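PDB 2AJR: sugar kinase, pfkB family from Thermotoga maritima, which probably phosphorylates a phosphorylated sugar such as fructose 1-phosphate at the expense of ATP, as a kinase of the pfkB (ribokinase-like) family. Local coordinates for residues G54-V57 with S58-L61; I110-K114 with N115-T119; D273-V276 with A277-Y281; S300-A303 with A304-K308; P313-E316 with A317-E321. All blocks are in the same frame, centred on the assembly; numbering follows the deposited sequence.

Contact 1. Residues G54-V57 with S58-L61; sequences GINV and SIAL. With ACT (acetate ion), chain D.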
# COMPACT_ATOMS: atom_id res chain seq x y z
N GLY A 54 -4.26 -4.76 19.40
CA GLY A 54 -5.20 -4.31 20.43
C GLY A 54 -6.47 -3.73 19.84
O GLY A 54 -7.57 -3.86 20.41
N ILE A 55 -6.33 -3.07 18.70
CA ILE A 55 -7.46 -2.53 17.99
C ILE A 55 -8.36 -3.65 17.47
O ILE A 55 -9.58 -3.54 17.54
CB ILE A 55 -6.98 -1.58 16.86
CG1 ILE A 55 -6.50 -0.28 17.50
CG2 ILE A 55 -8.10 -1.31 15.85
CD1 ILE A 55 -6.23 0.84 16.54
N ASN A 56 -7.75 -4.74 16.98
CA ASN A 56 -8.52 -5.89 16.50
C ASN A 56 -9.24 -6.55 17.70
O ASN A 56 -10.35 -7.05 17.55
CB ASN A 56 -7.64 -6.94 15.79
CG ASN A 56 -7.03 -6.46 14.45
OD1 ASN A 56 -7.62 -5.71 13.67
ND2 ASN A 56 -5.83 -6.96 14.17
N VAL A 57 -8.59 -6.54 18.87
CA VAL A 57 -9.22 -7.07 20.09
C VAL A 57 -10.44 -6.23 20.45
O VAL A 57 -11.47 -6.79 20.80
CB VAL A 57 -8.24 -7.14 21.28
CG1 VAL A 57 -8.98 -7.42 22.58
CG2 VAL A 57 -7.18 -8.20 21.03
N SER A 58 -10.34 -4.91 20.34
CA SER A 58 -11.50 -4.05 20.51
C SER A 58 -12.61 -4.36 19.52
O SER A 58 -13.78 -4.44 19.89
CB SER A 58 -11.12 -2.57 20.39
OG SER A 58 -10.41 -2.12 21.54
N ILE A 59 -12.26 -4.54 18.26
CA ILE A 59 -13.26 -4.89 17.24
C ILE A 59 -13.89 -6.24 17.63
O ILE A 59 -15.11 -6.35 17.72
CB ILE A 59 -12.66 -4.90 15.80
CG1 ILE A 59 -12.26 -3.47 15.40
CG2 ILE A 59 -13.65 -5.49 14.78
CD1 ILE A 59 -11.23 -3.36 14.28
N ALA A 60 -13.06 -7.25 17.88
CA ALA A 60 -13.51 -8.56 18.38
C ALA A 60 -14.46 -8.47 19.59
O ALA A 60 -15.55 -9.05 19.59
CB ALA A 60 -12.31 -9.42 18.73
N LEU A 61 -14.05 -7.76 20.63
CA LEU A 61 -14.91 -7.61 21.80
C LEU A 61 -16.26 -6.95 21.46
O LEU A 61 -17.31 -7.35 22.01
CB LEU A 61 -14.19 -6.85 22.92
CG LEU A 61 -13.04 -7.61 23.58
CD1 LEU A 61 -12.29 -6.69 24.55
CD2 LEU A 61 -13.54 -8.87 24.29
C ACT D . -2.04 -6.28 12.14
O ACT D . -1.42 -5.70 11.15
OXT ACT D . -3.30 -6.48 12.04
CH3 ACT D . -1.36 -6.68 13.41
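Val57 and Leu61 meet one helical turn apart, side by side and pointing the same way, with Val57 CG1 3.9 Å from Leu61 CD1. CG1 of Val57 is anti to the backbone N (chi1 169°), beside the carbonyl carbon, which brings it toward the next turn. A second apolar pair, Ile55 and Ile59, meets at an angle: Ile55 CG2 lies 4.1 Å from Ile59 CD1.

Four successive i+4 to i backbone bonds belong to helix 53-63, a buried helix of the ribokinase-like fold lying against helices 76-89 and 271-286. The shortest joins Ala60 N to Asn56 O at 2.7 Å and is almost straight (173°); Leu61 N to Val57 O is 2.8 Å.

The polar side chains bond to residues beyond the helix. Asn56 OD1 takes a bond from Lys310 NZ, while its ND2 serves Asp273 OD2; Ser58 OG bonds to Thr16 and Ser68.

An alanine in place of Leu61 would probably leave Val57 CG1 without its neighbour and open a gap toward Val280 and Val14. Aliphatic flanks thus bury the helix between its neighbours, while the Asn56 amide meets an acetate, probably from the crystallisation liquor, only weakly (ND2 to OXT, 3.3 Å).

Contact 2. Residues I110-K114 with N115-T119; sequences IIDEK and NKTIT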
# COMPACT_ATOMS: atom_id res chain seq x y z
N ILE A 110 -1.43 -9.61 0.89
CA ILE A 110 -1.92 -10.19 -0.35
C ILE A 110 -2.22 -11.67 -0.09
O ILE A 110 -1.36 -12.42 0.34
CB ILE A 110 -0.87 -10.03 -1.47
CG1 ILE A 110 -0.55 -8.54 -1.67
CG2 ILE A 110 -1.39 -10.65 -2.78
CD1 ILE A 110 0.76 -8.26 -2.36
N ILE A 111 -3.47 -12.06 -0.31
CA ILE A 111 -3.94 -13.39 0.08
C ILE A 111 -4.33 -14.13 -1.17
O ILE A 111 -5.17 -13.65 -1.93
CB ILE A 111 -5.09 -13.28 1.06
CG1 ILE A 111 -4.57 -12.64 2.37
CG2 ILE A 111 -5.69 -14.63 1.33
CD1 ILE A 111 -5.64 -12.28 3.38
N ASP A 112 -3.67 -15.27 -1.41
CA ASP A 112 -3.92 -16.11 -2.60
C ASP A 112 -4.59 -17.40 -2.11
O ASP A 112 -3.92 -18.33 -1.64
CB ASP A 112 -2.59 -16.41 -3.33
CG ASP A 112 -2.77 -17.29 -4.57
OD1 ASP A 112 -3.87 -17.83 -4.82
OD2 ASP A 112 -1.77 -17.43 -5.33
N GLU A 113 -5.91 -17.43 -2.20
CA GLU A 113 -6.70 -18.51 -1.59
C GLU A 113 -6.51 -19.85 -2.31
O GLU A 113 -6.63 -20.90 -1.69
CB GLU A 113 -8.19 -18.14 -1.57
CG GLU A 113 -8.84 -18.41 -0.22
CD GLU A 113 -10.36 -18.47 -0.29
OE1 GLU A 113 -10.94 -18.00 -1.30
OE2 GLU A 113 -10.95 -18.99 0.68
N LYS A 114 -6.24 -19.79 -3.61
CA LYS A 114 -5.98 -20.99 -4.41
C LYS A 114 -4.69 -21.70 -3.98
O LYS A 114 -4.70 -22.92 -3.74
CB LYS A 114 -5.91 -20.63 -5.89
CG LYS A 114 -5.57 -21.81 -6.79
CD LYS A 114 -5.57 -21.42 -8.26
CE LYS A 114 -4.77 -22.41 -9.09
NZ LYS A 114 -4.67 -21.99 -10.52
N ASN A 115 -3.59 -20.96 -3.88
CA ASN A 115 -2.29 -21.54 -3.55
C ASN A 115 -1.98 -21.49 -2.06
O ASN A 115 -0.87 -21.81 -1.63
CB ASN A 115 -1.18 -20.83 -4.32
CG ASN A 115 -1.25 -21.08 -5.81
OD1 ASN A 115 -0.71 -22.06 -6.32
ND2 ASN A 115 -1.89 -20.17 -6.53
N LYS A 116 -2.97 -21.09 -1.26
CA LYS A 116 -2.82 -20.87 0.18
C LYS A 116 -1.55 -20.09 0.51
O LYS A 116 -0.62 -20.63 1.09
CB LYS A 116 -2.86 -22.20 0.97
CG LYS A 116 -3.97 -23.16 0.57
CD LYS A 116 -5.35 -22.62 0.91
CE LYS A 116 -6.48 -23.55 0.44
NZ LYS A 116 -7.79 -22.81 0.46
N THR A 117 -1.51 -18.82 0.12
CA THR A 117 -0.36 -17.96 0.45
C THR A 117 -0.79 -16.57 0.95
O THR A 117 -1.78 -16.03 0.50
CB THR A 117 0.62 -17.81 -0.76
OG1 THR A 117 0.05 -16.98 -1.77
CG2 THR A 117 0.99 -19.18 -1.36
N ILE A 118 -0.05 -16.07 1.95
CA ILE A 118 -0.13 -14.69 2.42
C ILE A 118 1.28 -14.12 2.19
O ILE A 118 2.29 -14.64 2.71
CB ILE A 118 -0.47 -14.55 3.96
CG1 ILE A 118 -1.50 -15.57 4.42
CG2 ILE A 118 -1.03 -13.16 4.31
CD1 ILE A 118 -1.92 -15.43 5.95
N THR A 119 1.35 -13.08 1.38
CA THR A 119 2.54 -12.26 1.25
C THR A 119 2.19 -10.99 2.02
O THR A 119 1.21 -10.32 1.68
CB THR A 119 2.82 -11.98 -0.20
OG1 THR A 119 2.78 -13.21 -0.91
CG2 THR A 119 4.17 -11.32 -0.39
O HOH W 1 0.81 -17.07 -4.39
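Asp112 and Asn115 hold the turn through side-chain bonds. Asn115 N reaches Asp112 OD1 at 3.3 Å from above the carboxylate plane, and Asn115 ND2 reaches OD2 at 3.0 Å on the syn side but tilted out of that plane, the carboxylate and amide planes 76° apart. ND2 also bonds to Asp31 OD1. With CG anti to its own N (chi1 180°), the Asp112 carboxylate lies beside the carbonyl and reaches the turn. A water donates to OD2 and accepts from Thr117 OG1 at 2.7 Å, joining the two strands. Asp31 N and Phe32 N also bond to the carboxylate. An alanine at Asp112 would probably leave Asn115 N, the bridging water and the amides of Asp31 and Phe32 without their acceptor, and the Asn115 amide with Asp31 alone among the partners named.

Lys116 bends at chi2 (-67°) and lays its chain along Glu113 O, which NZ meets at 3.1 Å in the carbonyl plane; NZ also forms a salt bridge to Asp264. Glu113 OE2 bonds to His267, a residue of the magnesium site.

Backbone bonds join Ile110 with Thr119 and Asp112 with Thr117, one in each direction per pair. Between them Ile111 and Ile118 form a non-hydrogen-bonded pair, Ile111 CG1 lying 4.1 Å from Ile118 CG2. Thr119 OG1 bonds to Asn35 N of the second subunit.

Lys116 and Thr117 both face Asp112, a G1 beta bulge closing an antiparallel hairpin. The hairpin belongs to the small four-stranded sheet, consistent with the lid of pfkB kinases, which often serves in dimer contacts.

Contact 3. Residues D273-V276 with A277-Y281; sequences DAYV and AGMVY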
# COMPACT_ATOMS: atom_id res chain seq x y z
N ASP A 273 -5.67 -12.31 17.60
CA ASP A 273 -6.38 -11.25 18.33
C ASP A 273 -7.79 -11.72 18.66
O ASP A 273 -8.32 -11.39 19.72
CB ASP A 273 -6.36 -9.98 17.48
CG ASP A 273 -4.94 -9.63 17.00
OD1 ASP A 273 -3.98 -9.76 17.81
OD2 ASP A 273 -4.76 -9.26 15.83
N ALA A 274 -8.39 -12.50 17.77
CA ALA A 274 -9.63 -13.21 18.10
C ALA A 274 -9.40 -14.08 19.31
O ALA A 274 -10.19 -14.05 20.22
CB ALA A 274 -10.13 -14.05 16.92
N TYR A 275 -8.31 -14.85 19.32
CA TYR A 275 -7.94 -15.68 20.46
C TYR A 275 -7.96 -14.87 21.74
O TYR A 275 -8.63 -15.23 22.70
CB TYR A 275 -6.54 -16.28 20.28
CG TYR A 275 -6.32 -17.57 21.03
CD1 TYR A 275 -6.46 -17.63 22.42
CD2 TYR A 275 -5.96 -18.73 20.36
CE1 TYR A 275 -6.27 -18.82 23.11
CE2 TYR A 275 -5.75 -19.92 21.04
CZ TYR A 275 -5.91 -19.96 22.42
OH TYR A 275 -5.71 -21.12 23.10
N VAL A 276 -7.23 -13.76 21.76
CA VAL A 276 -7.15 -12.94 22.97
C VAL A 276 -8.52 -12.37 23.35
O VAL A 276 -8.90 -12.38 24.52
CB VAL A 276 -6.08 -11.84 22.84
CG1 VAL A 276 -6.17 -10.85 24.00
CG2 VAL A 276 -4.72 -12.48 22.81
N ALA A 277 -9.27 -11.90 22.35
CA ALA A 277 -10.59 -11.32 22.60
C ALA A 277 -11.54 -12.34 23.23
O ALA A 277 -12.33 -12.01 24.11
CB ALA A 277 -11.18 -10.81 21.33
N GLY A 278 -11.47 -13.58 22.77
CA GLY A 278 -12.27 -14.65 23.33
C GLY A 278 -11.94 -14.84 24.79
O GLY A 278 -12.84 -14.92 25.62
N MSE A 279 -10.65 -14.89 25.10
CA MSE A 279 -10.22 -15.02 26.48
C MSE A 279 -10.70 -13.86 27.33
O MSE A 279 -11.19 -14.08 28.44
CB MSE A 279 -8.70 -15.13 26.57
CG MSE A 279 -8.17 -16.42 26.04
SE MSE A 279 -6.28 -16.70 26.43
CE MSE A 279 -6.42 -17.95 27.95
N VAL A 280 -10.57 -12.64 26.82
CA VAL A 280 -11.04 -11.48 27.57
C VAL A 280 -12.53 -11.63 27.86
O VAL A 280 -12.95 -11.52 29.01
CB VAL A 280 -10.74 -10.13 26.86
CG1 VAL A 280 -11.22 -8.96 27.72
CG2 VAL A 280 -9.26 -10.00 26.60
N TYR A 281 -13.32 -11.94 26.83
CA TYR A 281 -14.76 -12.17 26.98
C TYR A 281 -15.09 -13.24 28.02
O TYR A 281 -16.02 -13.08 28.81
CB TYR A 281 -15.38 -12.57 25.63
CG TYR A 281 -16.85 -12.94 25.69
CD1 TYR A 281 -17.83 -11.97 25.54
CD2 TYR A 281 -17.25 -14.26 25.86
CE1 TYR A 281 -19.19 -12.30 25.58
CE2 TYR A 281 -18.62 -14.60 25.89
CZ TYR A 281 -19.57 -13.61 25.75
OH TYR A 281 -20.91 -13.91 25.79
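Asp273 O accepts from Ala277 N at 2.8 Å, the shortest hydrogen bond between the two segments, fairly straight at 161° about the hydrogen. The CB of Ala277 also lies close to this carbonyl. The next bonds repeat the pattern down to Val280 N on Val276 O at 2.9 Å, while Met279 N reaches Tyr275 O over a longer 3.2 Å.

Tyr275 and Met279, here selenomethionine, form a Met-aromatic contact one turn apart. The selenium comes to the ring's edge, 80° off the ring normal and 5.1 Å from the centroid, nearest CE1 at 3.9 Å. Tyr275 has CG swung opposite its N (chi1 -154°), which lays the ring alongside the carbonyl and toward the following turn; Phe298 and Ala301 of helix 290-304 pack on it, and Lys202 makes a cation-pi contact with it.

This is helix 271-286 of the ribokinase-like fold, buried between helix 53-63 and helix 290-304. The Asp273 carboxylate near its beginning forms a salt bridge with Lys53.

On the side facing strand 149-153, Val276 and Val280 meet at a slant, Val276 CG1 4.1 Å from Val280 CG2. Val280 CG2 lies closer still to the Val276 carbonyl oxygen, at 3.2 Å, and Val151 touches both valines.

Contact 4. Residues S300-A303 with A304-K308; sequences SALA and ATRRK. With MG (magnesium ion), chain C.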
# COMPACT_ATOMS: atom_id res chain seq x y z
N SER A 300 -12.42 -19.18 19.13
CA SER A 300 -12.52 -17.93 18.37
C SER A 300 -11.49 -17.89 17.25
O SER A 300 -11.82 -17.56 16.10
CB SER A 300 -12.36 -16.71 19.29
OG SER A 300 -13.18 -16.82 20.44
N ALA A 301 -10.24 -18.24 17.60
CA ALA A 301 -9.16 -18.28 16.64
C ALA A 301 -9.58 -19.13 15.46
O ALA A 301 -9.43 -18.71 14.31
CB ALA A 301 -7.88 -18.83 17.28
N LEU A 302 -10.13 -20.32 15.72
CA LEU A 302 -10.55 -21.20 14.65
C LEU A 302 -11.59 -20.50 13.81
O LEU A 302 -11.54 -20.57 12.59
CB LEU A 302 -11.10 -22.54 15.17
CG LEU A 302 -10.03 -23.57 15.56
CD1 LEU A 302 -10.66 -24.80 16.15
CD2 LEU A 302 -9.13 -23.93 14.38
N ALA A 303 -12.53 -19.83 14.48
CA ALA A 303 -13.63 -19.14 13.79
C ALA A 303 -13.05 -18.07 12.88
O ALA A 303 -13.49 -17.92 11.73
CB ALA A 303 -14.59 -18.53 14.79
N ALA A 304 -12.05 -17.35 13.36
CA ALA A 304 -11.43 -16.30 12.56
C ALA A 304 -10.86 -16.84 11.26
O ALA A 304 -10.90 -16.16 10.24
CB ALA A 304 -10.34 -15.60 13.36
N THR A 305 -10.36 -18.07 11.27
CA THR A 305 -9.78 -18.64 10.06
C THR A 305 -10.82 -19.08 9.04
O THR A 305 -10.47 -19.40 7.91
CB THR A 305 -8.92 -19.86 10.37
OG1 THR A 305 -9.78 -21.00 10.56
CG2 THR A 305 -8.08 -19.64 11.61
N ARG A 306 -12.09 -19.13 9.38
CA ARG A 306 -13.05 -19.65 8.41
C ARG A 306 -13.28 -18.72 7.23
O ARG A 306 -13.95 -19.12 6.29
CB ARG A 306 -14.41 -20.00 9.04
CG ARG A 306 -14.35 -21.06 10.12
CD ARG A 306 -13.35 -22.15 9.80
NE ARG A 306 -13.28 -23.17 10.84
CZ ARG A 306 -12.35 -24.13 10.88
NH1 ARG A 306 -11.42 -24.23 9.94
NH2 ARG A 306 -12.37 -25.01 11.88
N ARG A 307 -12.75 -17.50 7.26
CA ARG A 307 -12.85 -16.59 6.12
C ARG A 307 -11.51 -16.06 5.68
O ARG A 307 -10.63 -15.85 6.51
CB ARG A 307 -13.74 -15.41 6.47
CG ARG A 307 -15.08 -15.83 6.95
CD ARG A 307 -16.00 -14.66 7.13
NE ARG A 307 -17.16 -15.04 7.90
CZ ARG A 307 -18.24 -14.28 8.08
NH1 ARG A 307 -18.31 -13.08 7.54
NH2 ARG A 307 -19.25 -14.75 8.81
N LYS A 308 -11.37 -15.80 4.39
CA LYS A 308 -10.13 -15.25 3.84
C LYS A 308 -9.83 -13.85 4.35
O LYS A 308 -8.67 -13.47 4.47
CB LYS A 308 -10.11 -15.29 2.29
CG LYS A 308 -11.13 -14.42 1.56
CD LYS A 308 -11.00 -14.58 0.01
CE LYS A 308 -12.24 -14.12 -0.77
NZ LYS A 308 -12.82 -12.87 -0.21
MG MG C . -9.48 -14.69 8.26
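Thr305 sits on Leu302 O where helix 290-304 gives way to a type I beta turn, Ala304 to Arg307, that leads into the magnesium site. Thr305 OG1 donates to Leu302 O at 2.7 Å, in the carbonyl plane and on a lone pair. The hydroxyl stands between its own N and carbonyl carbon (chi1 79°), and this directs it back at the last turn. Its methyl, CG2, lies 3.2 Å from Ala301 O, the acceptor of Thr305 N; a weaker bond ties the same N to Leu302 O.

Arg306 can be followed outward. Its CB lies 3.5 Å from Ala303 O, the oxygen that takes Arg306 N from well above the carbonyl plane. CG stays between Ala303 O and Leu302 O; a bend at chi2 (-38°) then folds CD and NE over Leu302 O, CD at 3.7 Å. The guanidinium thus presents one face to that carbonyl, and at the tip NH2 approaches Leu302 CD2 at 4.2 Å. NE makes a salt bridge with Glu321, which fixes the group across the helix end.

Near the end of the helix, Ala304 N bonds back to Ser300 O, and Ala304 packs on Ala271 and Ala274 of helix 271-286. His267, Ala304 and Glu309 belong to the metal site together with the turn's last residue, Arg307, whose carbonyl oxygen O binds the magnesium ion at 2.4 Å.

Contact 5. Residues P313-E316 with A317-E321; sequences PDLE and AIKKE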
# COMPACT_ATOMS: atom_id res chain seq x y z
N PRO A 313 -14.95 -13.07 14.88
CA PRO A 313 -16.19 -13.84 14.91
C PRO A 313 -17.21 -13.34 15.92
O PRO A 313 -16.84 -12.68 16.89
CB PRO A 313 -15.71 -15.23 15.31
CG PRO A 313 -14.52 -14.98 16.17
CD PRO A 313 -13.85 -13.78 15.56
N ASP A 314 -18.48 -13.66 15.69
CA ASP A 314 -19.51 -13.50 16.71
C ASP A 314 -19.70 -14.80 17.52
O ASP A 314 -19.17 -15.86 17.14
CB ASP A 314 -20.85 -12.99 16.13
CG ASP A 314 -21.51 -13.95 15.12
OD1 ASP A 314 -21.25 -15.18 15.12
OD2 ASP A 314 -22.33 -13.45 14.33
N LEU A 315 -20.44 -14.70 18.62
CA LEU A 315 -20.62 -15.82 19.55
C LEU A 315 -21.16 -17.08 18.88
O LEU A 315 -20.73 -18.17 19.20
CB LEU A 315 -21.53 -15.41 20.72
CG LEU A 315 -21.68 -16.44 21.85
CD1 LEU A 315 -20.31 -16.78 22.44
CD2 LEU A 315 -22.63 -15.94 22.93
N GLU A 316 -22.10 -16.93 17.95
CA GLU A 316 -22.60 -18.07 17.18
C GLU A 316 -21.46 -18.78 16.45
O GLU A 316 -21.34 -19.99 16.52
CB GLU A 316 -23.69 -17.64 16.18
CG GLU A 316 -24.19 -18.78 15.26
CD GLU A 316 -25.40 -18.40 14.36
OE1 GLU A 316 -25.58 -17.20 14.05
OE2 GLU A 316 -26.15 -19.32 13.94
N ALA A 317 -20.60 -18.01 15.77
CA ALA A 317 -19.52 -18.57 14.96
C ALA A 317 -18.43 -19.20 15.84
O ALA A 317 -17.71 -20.12 15.40
CB ALA A 317 -18.92 -17.50 14.05
N ILE A 318 -18.30 -18.70 17.07
CA ILE A 318 -17.32 -19.22 18.04
C ILE A 318 -17.78 -20.57 18.60
O ILE A 318 -17.02 -21.53 18.60
CB ILE A 318 -17.09 -18.23 19.20
CG1 ILE A 318 -16.35 -16.99 18.68
CG2 ILE A 318 -16.28 -18.89 20.31
CD1 ILE A 318 -16.27 -15.87 19.67
N LYS A 319 -19.01 -20.63 19.09
CA LYS A 319 -19.57 -21.87 19.65
C LYS A 319 -19.54 -23.04 18.66
O LYS A 319 -19.37 -24.18 19.07
CB LYS A 319 -21.02 -21.65 20.15
CG LYS A 319 -21.12 -20.97 21.52
CD LYS A 319 -22.57 -20.85 21.97
CE LYS A 319 -22.69 -20.45 23.44
NZ LYS A 319 -24.06 -20.75 24.01
N LYS A 320 -19.70 -22.74 17.37
CA LYS A 320 -19.63 -23.74 16.29
C LYS A 320 -18.30 -24.49 16.22
O LYS A 320 -18.22 -25.56 15.63
CB LYS A 320 -19.89 -23.08 14.93
CG LYS A 320 -21.36 -22.94 14.58
CD LYS A 320 -21.58 -21.94 13.44
CE LYS A 320 -23.03 -21.95 12.97
NZ LYS A 320 -23.42 -20.71 12.23
N GLU A 321 -17.27 -23.92 16.81
CA GLU A 321 -15.94 -24.48 16.73
C GLU A 321 -15.63 -25.40 17.90
O GLU A 321 -14.57 -26.02 17.92
CB GLU A 321 -14.89 -23.37 16.66
CG GLU A 321 -15.01 -22.46 15.44
CD GLU A 321 -14.82 -23.19 14.12
OE1 GLU A 321 -14.33 -24.35 14.12
OE2 GLU A 321 -15.18 -22.60 13.08
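Glu316 and Lys320 lie side by side on the exposed flank of a short helix, pointing the same way. Their salt bridge is long, Glu316 OE2 to Lys320 NZ 3.5 Å. Both chains are extended beyond CG, and the lysine runs past Glu316 O, with Lys320 CG 3.5 Å from that oxygen. The backbone bond between the same two residues, Lys320 N to Glu316 O, is weak.

Ala317 is met on two sides. Its N donates to Asp314 OD1 at 3.0 Å, nearly along the carboxylate's C-O axis, and its CB rests 4.1 Å from Pro313 CB. Asp314 is the N-cap of helix 315-319: a chi1 of 63° folds its carboxylate back over the first turn, where it receives a first-turn amide. Ile318 N continues the turn by bonding to Asp314 O at 3.0 Å.

Leu315 CB points away, but its end swings back (CD1 4.4 Å from Lys319 CG) and packs on Phe296, Leu64 and Tyr281; its O accepts from Lys319 N in a nearly straight bond (176°). On the side of helix 290-304, Pro313 CG touches Ile318 CG1 at 3.7 Å, at a slant. Ala303 and Ala274 pack against the same proline, while Ile318 reaches Phe296 and Ser300.

In the fold
Contacts 1 to 5 follow one another along the chain without interleaving. Contacts 1 and 3 lie on helices 53-63 and 271-286, centres about 8 Å apart, and meet through Ala60 and Ala277. Helix 271-286 in turn touches helix 290-304, whose end and following loop make contact 4 (centre about 13 Å from that of contact 3). Contact 5 packs on contact 4, their centres about 9 Å apart, joined by the salt bridge from Arg306 to Glu321. Contact 2 stands apart on the small sheet, its centre about 24 Å from that of contact 1, yet its Ile111 and Glu113 touch Lys308 of contact 4. The loop after helix 290-304 thus links the helical layer, the magnesium site and the hairpin at the dimer contact.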